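Local coordinates for cell division control protein (Pyrococcus abyssi, PDB 6RPP), which is an intein inserted in a replicative MCM helicase that probably excises itself by protein splicing through its HINT fold, at residues Ile121-Gly126 with Ser130-Ala135; Arg90-Pro95 with Leu138-Lys143. The protein carries 2 engineered substitutions. One frame throughout, in Å; residues are numbered along the deposited sequence.

Overall arrangement
Both contacts draw on the long strand 128-140 of one six-stranded antiparallel sheet, and their centres lie about 19 Å apart. Contact 1 uses the earlier part of that strand, where Ser130-Ala135 pairs with the neighbouring strand 120-125 across a short turn. Contact 2 lies at its far end, where Tyr140, in segment 138-143, meets Arg92 of segment 90-95 on an edge strand, 90-93, with strand 80-85 lying between the two in the sheet. Along the chain, 90-95 comes first, then both segments of contact 1, then 138-143. One strand thus joins a local hairpin to a sequence-distant edge strand, in keeping with the largely beta HINT domain of inteins.

Contact 1 of 2, residues Ile121-Gly126 with Ser130-Ala135; sequences IATIEG and SWDEVA
Residues Ile121-Thr123 and Ser130-Asp132 form the paired part of an antiparallel beta hairpin, strand 120-125 with strand 128-140, within the six-stranded sheet. Ile121 and Asp132 are a hydrogen-bonded pair, linked by Ile121 N to Asp132 O (3.0 Å) and Asp132 N to Ile121 O. Thr123 and Ser130 repeat the pattern, and between them Ala122 and Trp131 make a non-hydrogen-bonded pair. Here the small methyl suits the indole: Ala122 CB lies over the face of the six-membered ring, 4.1 Å from its centroid, a CH-pi contact. Alternating hydrogen-bonded and non-hydrogen-bonded pairs mark an antiparallel hairpin, here in the HINT fold; Ile121, Thr123, Ser130 and Asp132 put their side chains on the face opposite Ala122 and Trp131. There Thr123 OG1, set between backbone N and carbonyl carbon (chi1 70°), donates to Ser130 O at 3.0 Å from above the carbonyl plane, so this oxygen accepts twice, Thr123 N being its in-plane donor. One water lies within hydrogen-bonding distance of Thr123 OG1, Glu125 OE2 and Asp132 OD2 (2.6 Å from Asp132 OD2), bridging two acidic groups; Asp132 is further anchored by Thr85 and Gly87. A valine in place of Thr123 would probably cost Ser130 O its second donor and leave that water without one of its three protein partners. Farther along, Ile121 CG2 meets Val134 CG2 at 4.0 Å.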
# COMPACT_ATOMS: atom_id res chain seq x y z
N ILE A 121 -6.52 -2.02 -12.32
CA ILE A 121 -5.47 -2.16 -11.31
C ILE A 121 -5.54 -3.58 -10.75
O ILE A 121 -6.54 -4.28 -10.88
CB ILE A 121 -5.55 -1.12 -10.15
CG1 ILE A 121 -6.87 -1.21 -9.39
CG2 ILE A 121 -5.35 0.30 -10.76
CD1 ILE A 121 -6.82 -0.51 -8.04
N ALA A 122 -4.47 -3.98 -10.09
CA ALA A 122 -4.32 -5.36 -9.66
C ALA A 122 -4.99 -5.60 -8.30
O ALA A 122 -4.72 -4.89 -7.34
CB ALA A 122 -2.83 -5.69 -9.57
N THR A 123 -5.89 -6.58 -8.25
CA THR A 123 -6.70 -6.83 -7.06
C THR A 123 -6.83 -8.33 -6.85
O THR A 123 -6.39 -9.14 -7.68
CB THR A 123 -8.11 -6.24 -7.19
OG1 THR A 123 -8.89 -6.99 -8.16
CG2 THR A 123 -8.09 -4.77 -7.58
N ILE A 124 -7.45 -8.71 -5.75
CA ILE A 124 -7.92 -10.08 -5.57
C ILE A 124 -9.45 -10.10 -5.60
O ILE A 124 -10.11 -9.17 -5.09
CB ILE A 124 -7.36 -10.61 -4.23
CG1 ILE A 124 -7.33 -12.13 -4.29
CG2 ILE A 124 -8.12 -10.07 -2.99
CD1 ILE A 124 -5.99 -12.61 -4.87
N GLU A 125 -10.01 -11.13 -6.21
CA GLU A 125 -11.45 -11.36 -6.17
C GLU A 125 -11.65 -12.77 -5.63
O GLU A 125 -11.30 -13.74 -6.28
CB GLU A 125 -12.12 -11.15 -7.55
CG GLU A 125 -12.40 -9.64 -7.82
CD GLU A 125 -12.76 -9.28 -9.26
OE1 GLU A 125 -13.18 -10.20 -9.99
OE2 GLU A 125 -12.63 -8.07 -9.67
N GLY A 126 -12.17 -12.88 -4.42
CA GLY A 126 -12.16 -14.16 -3.72
C GLY A 126 -10.72 -14.59 -3.47
O GLY A 126 -10.06 -14.02 -2.59
N SER A 130 -7.22 -10.43 -10.13
CA SER A 130 -8.14 -9.79 -11.06
C SER A 130 -7.67 -8.39 -11.43
O SER A 130 -7.27 -7.59 -10.57
CB SER A 130 -9.55 -9.72 -10.45
OG SER A 130 -10.39 -8.91 -11.25
N TRP A 131 -7.72 -8.08 -12.71
CA TRP A 131 -7.48 -6.71 -13.16
C TRP A 131 -8.82 -5.97 -13.15
O TRP A 131 -9.75 -6.31 -13.91
CB TRP A 131 -6.82 -6.67 -14.54
CG TRP A 131 -5.42 -7.19 -14.47
CD1 TRP A 131 -4.98 -8.43 -14.82
CD2 TRP A 131 -4.27 -6.48 -14.03
NE1 TRP A 131 -3.64 -8.54 -14.62
CE2 TRP A 131 -3.16 -7.35 -14.14
CE3 TRP A 131 -4.05 -5.18 -13.56
CZ2 TRP A 131 -1.87 -6.98 -13.78
CZ3 TRP A 131 -2.76 -4.81 -13.20
CH2 TRP A 131 -1.70 -5.71 -13.30
N ASP A 132 -8.92 -4.92 -12.34
CA ASP A 132 -10.19 -4.36 -11.92
C ASP A 132 -10.25 -2.87 -12.27
O ASP A 132 -9.42 -2.10 -11.78
CB ASP A 132 -10.34 -4.61 -10.41
CG ASP A 132 -11.66 -4.18 -9.84
OD1 ASP A 132 -12.56 -3.73 -10.59
OD2 ASP A 132 -11.77 -4.30 -8.58
N GLU A 133 -11.22 -2.47 -13.10
CA GLU A 133 -11.34 -1.07 -13.51
C GLU A 133 -11.52 -0.13 -12.32
O GLU A 133 -12.41 -0.33 -11.48
CB GLU A 133 -12.52 -0.88 -14.46
CG GLU A 133 -12.30 -1.64 -15.76
CD GLU A 133 -13.41 -1.43 -16.77
OE1 GLU A 133 -14.24 -0.52 -16.57
OE2 GLU A 133 -13.44 -2.18 -17.77
N VAL A 134 -10.74 0.94 -12.31
CA VAL A 134 -11.08 2.03 -11.39
C VAL A 134 -12.47 2.58 -11.74
O VAL A 134 -12.81 2.81 -12.92
CB VAL A 134 -9.99 3.12 -11.45
CG1 VAL A 134 -10.41 4.36 -10.63
CG2 VAL A 134 -8.66 2.57 -10.98
N ALA A 135 -13.29 2.82 -10.71
CA ALA A 135 -14.64 3.37 -10.79
C ALA A 135 -14.65 4.88 -10.58
O ALA A 135 -15.29 5.60 -11.35
CB ALA A 135 -15.58 2.68 -9.77
O HOH W 1 -11.50 -6.60 -7.39
O HOH W 2 -12.48 -7.52 -12.21
O HOH W 3 -14.12 -6.19 -11.59

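Contact 2 of 2, residues Arg90-Pro95 with Leu138-Lys143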
# COMPACT_ATOMS: atom_id res chain seq x y z
N ARG A 90 -11.65 -0.51 -2.11
CA ARG A 90 -11.55 0.91 -1.75
C ARG A 90 -10.23 1.11 -1.00
O ARG A 90 -9.90 0.28 -0.13
CB ARG A 90 -12.69 1.32 -0.83
CG ARG A 90 -14.10 1.22 -1.42
CD ARG A 90 -15.13 1.36 -0.30
NE ARG A 90 -16.06 2.47 -0.54
CZ ARG A 90 -15.96 3.67 0.03
NH1 ARG A 90 -14.96 3.94 0.87
NH2 ARG A 90 -16.87 4.61 -0.25
N ILE A 91 -9.48 2.17 -1.30
CA ILE A 91 -8.26 2.42 -0.52
C ILE A 91 -8.02 3.93 -0.53
O ILE A 91 -8.31 4.61 -1.52
CB ILE A 91 -7.06 1.62 -1.10
CG1 ILE A 91 -5.84 1.72 -0.14
CG2 ILE A 91 -6.73 2.11 -2.54
CD1 ILE A 91 -4.75 0.75 -0.50
N ARG A 92 -7.43 4.45 0.55
CA ARG A 92 -7.11 5.87 0.67
C ARG A 92 -5.60 6.01 0.65
O ARG A 92 -4.91 5.36 1.48
CB ARG A 92 -7.73 6.45 1.96
CG ARG A 92 -9.27 6.41 1.97
CD ARG A 92 -9.88 7.05 3.13
NE ARG A 92 -11.34 6.93 3.13
CZ ARG A 92 -12.19 7.81 2.61
NH1 ARG A 92 -11.76 8.94 2.06
NH2 ARG A 92 -13.50 7.57 2.69
N VAL A 93 -5.09 6.78 -0.33
CA VAL A 93 -3.65 6.85 -0.60
C VAL A 93 -3.22 8.28 -0.85
O VAL A 93 -4.03 9.16 -1.16
CB VAL A 93 -3.23 5.98 -1.81
CG1 VAL A 93 -3.65 4.51 -1.60
CG2 VAL A 93 -3.92 6.49 -3.07
N THR A 94 -1.88 8.50 -0.75
CA THR A 94 -1.38 9.81 -1.14
C THR A 94 -1.51 10.01 -2.66
O THR A 94 -1.59 9.06 -3.45
CB THR A 94 0.08 9.97 -0.74
OG1 THR A 94 0.85 9.00 -1.45
CG2 THR A 94 0.27 9.75 0.76
N PRO A 95 -1.54 11.26 -3.11
CA PRO A 95 -1.77 11.49 -4.54
C PRO A 95 -0.68 10.92 -5.44
O PRO A 95 -0.97 10.57 -6.59
CB PRO A 95 -1.84 13.02 -4.64
CG PRO A 95 -2.34 13.43 -3.25
CD PRO A 95 -1.63 12.51 -2.31
N LEU A 138 -11.50 10.12 -5.72
CA LEU A 138 -12.06 11.29 -5.02
C LEU A 138 -11.02 11.87 -4.07
O LEU A 138 -10.57 11.17 -3.14
CB LEU A 138 -13.31 10.92 -4.23
CG LEU A 138 -13.97 12.07 -3.45
CD1 LEU A 138 -14.11 13.33 -4.33
CD2 LEU A 138 -15.32 11.63 -2.91
N GLU A 139 -10.69 13.15 -4.26
CA GLU A 139 -9.78 13.85 -3.36
C GLU A 139 -10.46 14.20 -2.04
O GLU A 139 -11.65 14.54 -2.04
CB GLU A 139 -9.33 15.12 -4.06
CG GLU A 139 -8.21 15.83 -3.42
CD GLU A 139 -7.76 16.98 -4.29
OE1 GLU A 139 -6.87 16.77 -5.14
OE2 GLU A 139 -8.33 18.08 -4.13
N TYR A 140 -9.74 14.09 -0.91
CA TYR A 140 -10.27 14.60 0.34
C TYR A 140 -9.10 15.19 1.14
O TYR A 140 -7.93 14.97 0.81
CB TYR A 140 -11.01 13.46 1.10
CG TYR A 140 -10.07 12.37 1.60
CD1 TYR A 140 -9.61 11.36 0.76
CD2 TYR A 140 -9.58 12.41 2.91
CE1 TYR A 140 -8.72 10.36 1.22
CE2 TYR A 140 -8.68 11.42 3.39
CZ TYR A 140 -8.25 10.40 2.53
OH TYR A 140 -7.33 9.52 3.01
N GLU A 141 -9.42 15.95 2.13
CA GLU A 141 -8.40 16.51 3.02
C GLU A 141 -8.35 15.64 4.27
O GLU A 141 -9.39 15.39 4.87
CB GLU A 141 -8.74 17.94 3.41
CG GLU A 141 -8.65 18.89 2.22
CD GLU A 141 -9.82 19.84 2.17
OE1 GLU A 141 -10.93 19.41 1.77
OE2 GLU A 141 -9.62 21.03 2.53
N PRO A 142 -7.19 15.12 4.64
CA PRO A 142 -7.15 14.13 5.71
C PRO A 142 -7.36 14.70 7.10
O PRO A 142 -6.94 15.82 7.44
CB PRO A 142 -5.75 13.53 5.58
CG PRO A 142 -4.93 14.64 4.95
CD PRO A 142 -5.88 15.31 3.97
N LYS A 143 -8.02 13.87 7.92
CA LYS A 143 -8.10 14.15 9.35
C LYS A 143 -6.90 13.60 10.07
O LYS A 143 -6.55 14.14 11.12
CB LYS A 143 -9.39 13.54 9.93
CG LYS A 143 -10.62 14.30 9.47
CD LYS A 143 -11.91 13.64 9.92
CE LYS A 143 -13.10 14.51 9.52
NZ LYS A 143 -13.09 14.83 8.06
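A cation-pi pair on the surface of the six-stranded sheet joins its edge strand 90-93 to the end of strand 128-140, reaching across the intervening strand 80-85. The guanidinium of Arg92 stands over one face of the Tyr140 ring, with CZ 4.7 Å from the ring centroid and 16° off the ring normal. It does not lie flat there: the two planes are 88° apart, and the guanidinium presents its edge through NH1, which comes within 3.5 Å of Tyr140 CD1 and sits toward the rim of the ring. Arg92 CB to CD pass the phenol end, CB 3.3 Å from Tyr140 OH; the chain is extended from CG to NE. Arginine suits this place because its methylenes can pack on the tyrosine while the charge is carried onward to the pi face. Tyr140 takes its less common first torsion (chi1 69°), with CG between backbone N and carbonyl carbon, which places the ring beneath the Arg92 guanidinium. Leu82 and Met80 of strand 80-85 lie against Arg92 and Tyr140 respectively. The result is a pair of long side chains bridging the middle strand on one face of the antiparallel sheet of an intein HINT domain.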